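Local coordinates for protein nourseothricin acetyltransferase (Streptomyces noursei, PDB 5C82) that probably inactivates the antibiotic nourseothricin by transferring an acetyl group to it, and belongs to the GNAT family of acetyltransferases, at residues Thr39-Asp43 and Gly44-Arg48; Glu132-Glu136 and Arg137-His141. The protein carries 1 engineered substitution. One frame throughout, in Å; residues are numbered along the deposited sequence.

Contact 1. Residues Thr39-Asp43 and Gly44-Arg48; sequences TATGD and GFTLR
The β hairpin formed by strands 34-40 and 44-58 turns at Thr41-Asp43, and the residues on either side of the turn close it. Thr39 and Thr46 form a hydrogen-bonded antiparallel pair: Thr39 N donates to Thr46 O at 2.8 Å, and Thr46 N returns a bond to Thr39 O at 2.9 Å. Nearer the turn, Thr41 N reaches Gly44 O at 2.9 Å. On one face of the hairpin Thr39 and Thr46 lie side by side, Thr39 CB 3.6 Å from Thr46 CG2, and the same methyl meets Thr41 CG2 at 4.0 Å, where the side chains of Thr41 and Thr46 cross at about a right angle. β-Branched threonine suits an extended strand and offers both a methyl and a hydroxyl. On the other face Ala40 CB touches Phe45 CE1 at 3.9 Å, its single methyl leaving room for the ring. Within the turn, Thr41 OG1 donates to Asp43 OD1 at 2.7 Å; the hydroxyl is set between backbone N and carbonyl carbon (chi1 63°), which turns it toward the carboxylate. Gly42 has phi 96° and psi -52°, a backbone shape that glycine, lacking CB, adopts without crowding the preceding carbonyl oxygen. Gly44 through Thr46 pair antiparallel with a strand of the second subunit. Asp43 OD1 accepts the bond of Thr41 within the turn and OD2 a weak one from Thr46 OG1 of that subunit; two hydroxyl partners would be expected to suit a carboxylate that stays ionised.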
# COMPACT_ATOMS: atom_id res chain seq x y z
N THR A 39 10.48 -6.58 -12.95
CA THR A 39 10.73 -5.83 -14.18
C THR A 39 9.50 -4.98 -14.53
O THR A 39 8.39 -5.51 -14.69
CB THR A 39 11.12 -6.81 -15.32
OG1 THR A 39 12.36 -7.42 -15.01
CG2 THR A 39 11.19 -6.13 -16.69
N ALA A 40 9.70 -3.66 -14.63
CA ALA A 40 8.66 -2.73 -15.04
C ALA A 40 8.67 -2.76 -16.58
O ALA A 40 9.69 -2.46 -17.20
CB ALA A 40 8.97 -1.33 -14.53
N THR A 41 7.57 -3.24 -17.18
CA THR A 41 7.44 -3.38 -18.63
C THR A 41 6.82 -2.14 -19.30
O THR A 41 6.72 -2.08 -20.53
CB THR A 41 6.65 -4.66 -18.97
OG1 THR A 41 5.34 -4.52 -18.45
CG2 THR A 41 7.28 -5.90 -18.39
N GLY A 42 6.42 -1.16 -18.48
CA GLY A 42 5.76 0.05 -18.96
C GLY A 42 4.25 -0.09 -18.85
O GLY A 42 3.59 0.76 -18.25
N ASP A 43 3.71 -1.20 -19.42
CA ASP A 43 2.29 -1.56 -19.37
C ASP A 43 1.95 -2.30 -18.05
O ASP A 43 0.79 -2.37 -17.67
CB ASP A 43 1.85 -2.36 -20.62
CG ASP A 43 2.31 -3.80 -20.73
OD1 ASP A 43 3.39 -4.12 -20.20
OD2 ASP A 43 1.62 -4.61 -21.38
N GLY A 44 2.97 -2.82 -17.37
CA GLY A 44 2.81 -3.51 -16.11
C GLY A 44 4.11 -3.98 -15.48
O GLY A 44 5.17 -3.36 -15.64
N PHE A 45 4.02 -5.08 -14.74
CA PHE A 45 5.19 -5.62 -14.05
C PHE A 45 5.26 -7.09 -14.19
O PHE A 45 4.23 -7.76 -14.17
CB PHE A 45 5.17 -5.27 -12.54
CG PHE A 45 5.05 -3.80 -12.27
CD1 PHE A 45 6.17 -2.98 -12.24
CD2 PHE A 45 3.80 -3.22 -12.05
CE1 PHE A 45 6.05 -1.60 -12.03
CE2 PHE A 45 3.68 -1.84 -11.82
CZ PHE A 45 4.81 -1.05 -11.81
N THR A 46 6.47 -7.61 -14.25
CA THR A 46 6.72 -9.05 -14.28
C THR A 46 7.71 -9.42 -13.18
O THR A 46 8.62 -8.66 -12.87
CB THR A 46 7.08 -9.54 -15.69
OG1 THR A 46 7.12 -10.97 -15.66
CG2 THR A 46 8.41 -9.04 -16.18
N LEU A 47 7.51 -10.60 -12.59
CA LEU A 47 8.33 -11.16 -11.53
C LEU A 47 8.92 -12.44 -12.04
O LEU A 47 8.21 -13.25 -12.61
CB LEU A 47 7.50 -11.47 -10.26
CG LEU A 47 7.28 -10.34 -9.25
CD1 LEU A 47 6.34 -9.25 -9.81
CD2 LEU A 47 6.69 -10.91 -8.00
N ARG A 48 10.21 -12.64 -11.82
CA ARG A 48 10.89 -13.85 -12.22
C ARG A 48 11.88 -14.20 -11.14
O ARG A 48 12.70 -13.35 -10.79
CB ARG A 48 11.61 -13.66 -13.56
CG ARG A 48 12.16 -14.95 -14.18
CD ARG A 48 12.65 -14.76 -15.62
NE ARG A 48 13.66 -13.71 -15.74
CZ ARG A 48 14.96 -13.92 -15.93
NH1 ARG A 48 15.43 -15.16 -16.05
NH2 ARG A 48 15.80 -12.90 -16.02
O HOH W 1 11.73 -9.82 -13.85

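Contact 2. Residues Glu132-Glu136 and Arg137-His141; sequences EFARE and RGAGH
Phe133 and Arg137, one helical turn apart, cross with the ring and guanidinium planes 60° to each other, so they do not stack flat. Arg137 CG lies over one ring face, offset toward the rim, while the guanidinium carries the closest contacts: Phe133 CE1 comes over one of its faces, 3.5 Å from Arg137 NH2, and Arg137 NE is 3.6 Å from Phe133 CZ. The bend at chi2 (-78°) folds the arginine back along the helix to the phenylalanine, and its NH2 also bonds to Pro77 O. In the backbone, Arg137 N donates to Phe133 O at 3.1 Å. The helix then ends in a Schellman motif: Ala139 N bonds to Ala134 O at 2.8 Å, and Gly138 N to Arg135 O at 2.9 Å. Gly138 takes the positive phi (76°) that this reversal needs, a conformation easy for a residue without CB. Ala139 turns its methyl toward the last turn, where Ala139 CB meets Ala134 CB at 3.8 Å, the small side chains allowing the chain to pass close. Phe133 is buried against Val97, Phe82 and Leu106 of strands 91-100, 79-85 and 105-113, Ala139 rests on Tyr99, and the chain runs on through Gly140 into strand 141-147.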
# COMPACT_ATOMS: atom_id res chain seq x y z
N GLU A 132 -7.73 -16.81 12.48
CA GLU A 132 -8.82 -16.87 13.47
C GLU A 132 -9.27 -15.47 13.90
O GLU A 132 -10.47 -15.19 13.88
CB GLU A 132 -8.43 -17.73 14.68
CG GLU A 132 -8.15 -19.20 14.33
CD GLU A 132 -7.53 -20.00 15.46
OE1 GLU A 132 -7.20 -19.41 16.51
OE2 GLU A 132 -7.32 -21.22 15.28
N PHE A 133 -8.32 -14.58 14.22
CA PHE A 133 -8.57 -13.18 14.57
C PHE A 133 -9.29 -12.44 13.42
O PHE A 133 -10.18 -11.62 13.67
CB PHE A 133 -7.24 -12.48 14.91
CG PHE A 133 -7.35 -11.05 15.39
CD1 PHE A 133 -7.77 -10.77 16.69
CD2 PHE A 133 -7.07 -9.99 14.54
CE1 PHE A 133 -7.86 -9.44 17.14
CE2 PHE A 133 -7.16 -8.67 14.99
CZ PHE A 133 -7.54 -8.40 16.28
N ALA A 134 -8.89 -12.72 12.16
CA ALA A 134 -9.50 -12.13 10.97
C ALA A 134 -10.99 -12.52 10.89
O ALA A 134 -11.84 -11.66 10.67
CB ALA A 134 -8.77 -12.60 9.71
N ARG A 135 -11.28 -13.81 11.12
CA ARG A 135 -12.64 -14.36 11.15
C ARG A 135 -13.46 -13.67 12.22
O ARG A 135 -14.54 -13.18 11.90
CB ARG A 135 -12.62 -15.89 11.36
CG ARG A 135 -12.10 -16.69 10.16
CD ARG A 135 -12.35 -18.19 10.28
NE ARG A 135 -13.76 -18.54 10.07
CZ ARG A 135 -14.24 -19.77 10.09
NH1 ARG A 135 -13.44 -20.81 10.31
NH2 ARG A 135 -15.53 -19.99 9.88
N GLU A 136 -12.93 -13.54 13.45
CA GLU A 136 -13.59 -12.87 14.59
C GLU A 136 -14.01 -11.43 14.21
O GLU A 136 -15.12 -11.01 14.52
CB GLU A 136 -12.67 -12.84 15.83
CG GLU A 136 -12.44 -14.19 16.48
CD GLU A 136 -11.37 -14.23 17.56
OE1 GLU A 136 -11.11 -13.18 18.19
OE2 GLU A 136 -10.80 -15.33 17.78
N ARG A 137 -13.14 -10.71 13.49
CA ARG A 137 -13.38 -9.34 13.01
C ARG A 137 -14.30 -9.28 11.78
O ARG A 137 -14.76 -8.19 11.43
CB ARG A 137 -12.06 -8.62 12.71
CG ARG A 137 -11.16 -8.39 13.93
CD ARG A 137 -11.63 -7.22 14.77
NE ARG A 137 -10.94 -7.13 16.06
CZ ARG A 137 -11.32 -7.75 17.17
NH1 ARG A 137 -12.39 -8.54 17.16
NH2 ARG A 137 -10.64 -7.60 18.29
N GLY A 138 -14.58 -10.42 11.16
CA GLY A 138 -15.40 -10.50 9.96
C GLY A 138 -14.65 -10.05 8.71
O GLY A 138 -15.26 -9.50 7.79
N ALA A 139 -13.31 -10.29 8.67
CA ALA A 139 -12.47 -9.92 7.53
C ALA A 139 -12.85 -10.70 6.27
O ALA A 139 -13.29 -11.84 6.37
CB ALA A 139 -11.00 -10.17 7.87
N GLY A 140 -12.71 -10.08 5.11
CA GLY A 140 -12.96 -10.73 3.84
C GLY A 140 -11.67 -11.33 3.30
O GLY A 140 -11.70 -12.27 2.48
N HIS A 141 -10.50 -10.78 3.74
CA HIS A 141 -9.18 -11.27 3.32
C HIS A 141 -8.03 -10.91 4.28
O HIS A 141 -8.13 -10.01 5.12
CB HIS A 141 -8.85 -10.83 1.86
CG HIS A 141 -8.51 -9.37 1.70
ND1 HIS A 141 -9.49 -8.40 1.58
CD2 HIS A 141 -7.29 -8.78 1.62
CE1 HIS A 141 -8.85 -7.26 1.42
NE2 HIS A 141 -7.52 -7.43 1.45

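In the fold
Contact 1 comes first along the chain and contact 2 follows in series; their centres lie about 32 Å apart and their nearest atoms about 17 Å, without touching. Contact 1 is in one β-sheet; contact 2 closes a helix packed on the other. Residues 39-48 form the end of a hairpin in the three-stranded antiparallel sheet. Residues 132-141 close helix 122-137 and lead into strand 141-147, within the β-α-β crossover from strand 105-113 of the seven-stranded mixed sheet. In GNAT enzymes the start of such a helix typically receives the acetyl-CoA pyrophosphate; contact 2 lies at its other end. Contact 1 thus lies where the sheet runs on into the second subunit, contact 2 within the GNAT core.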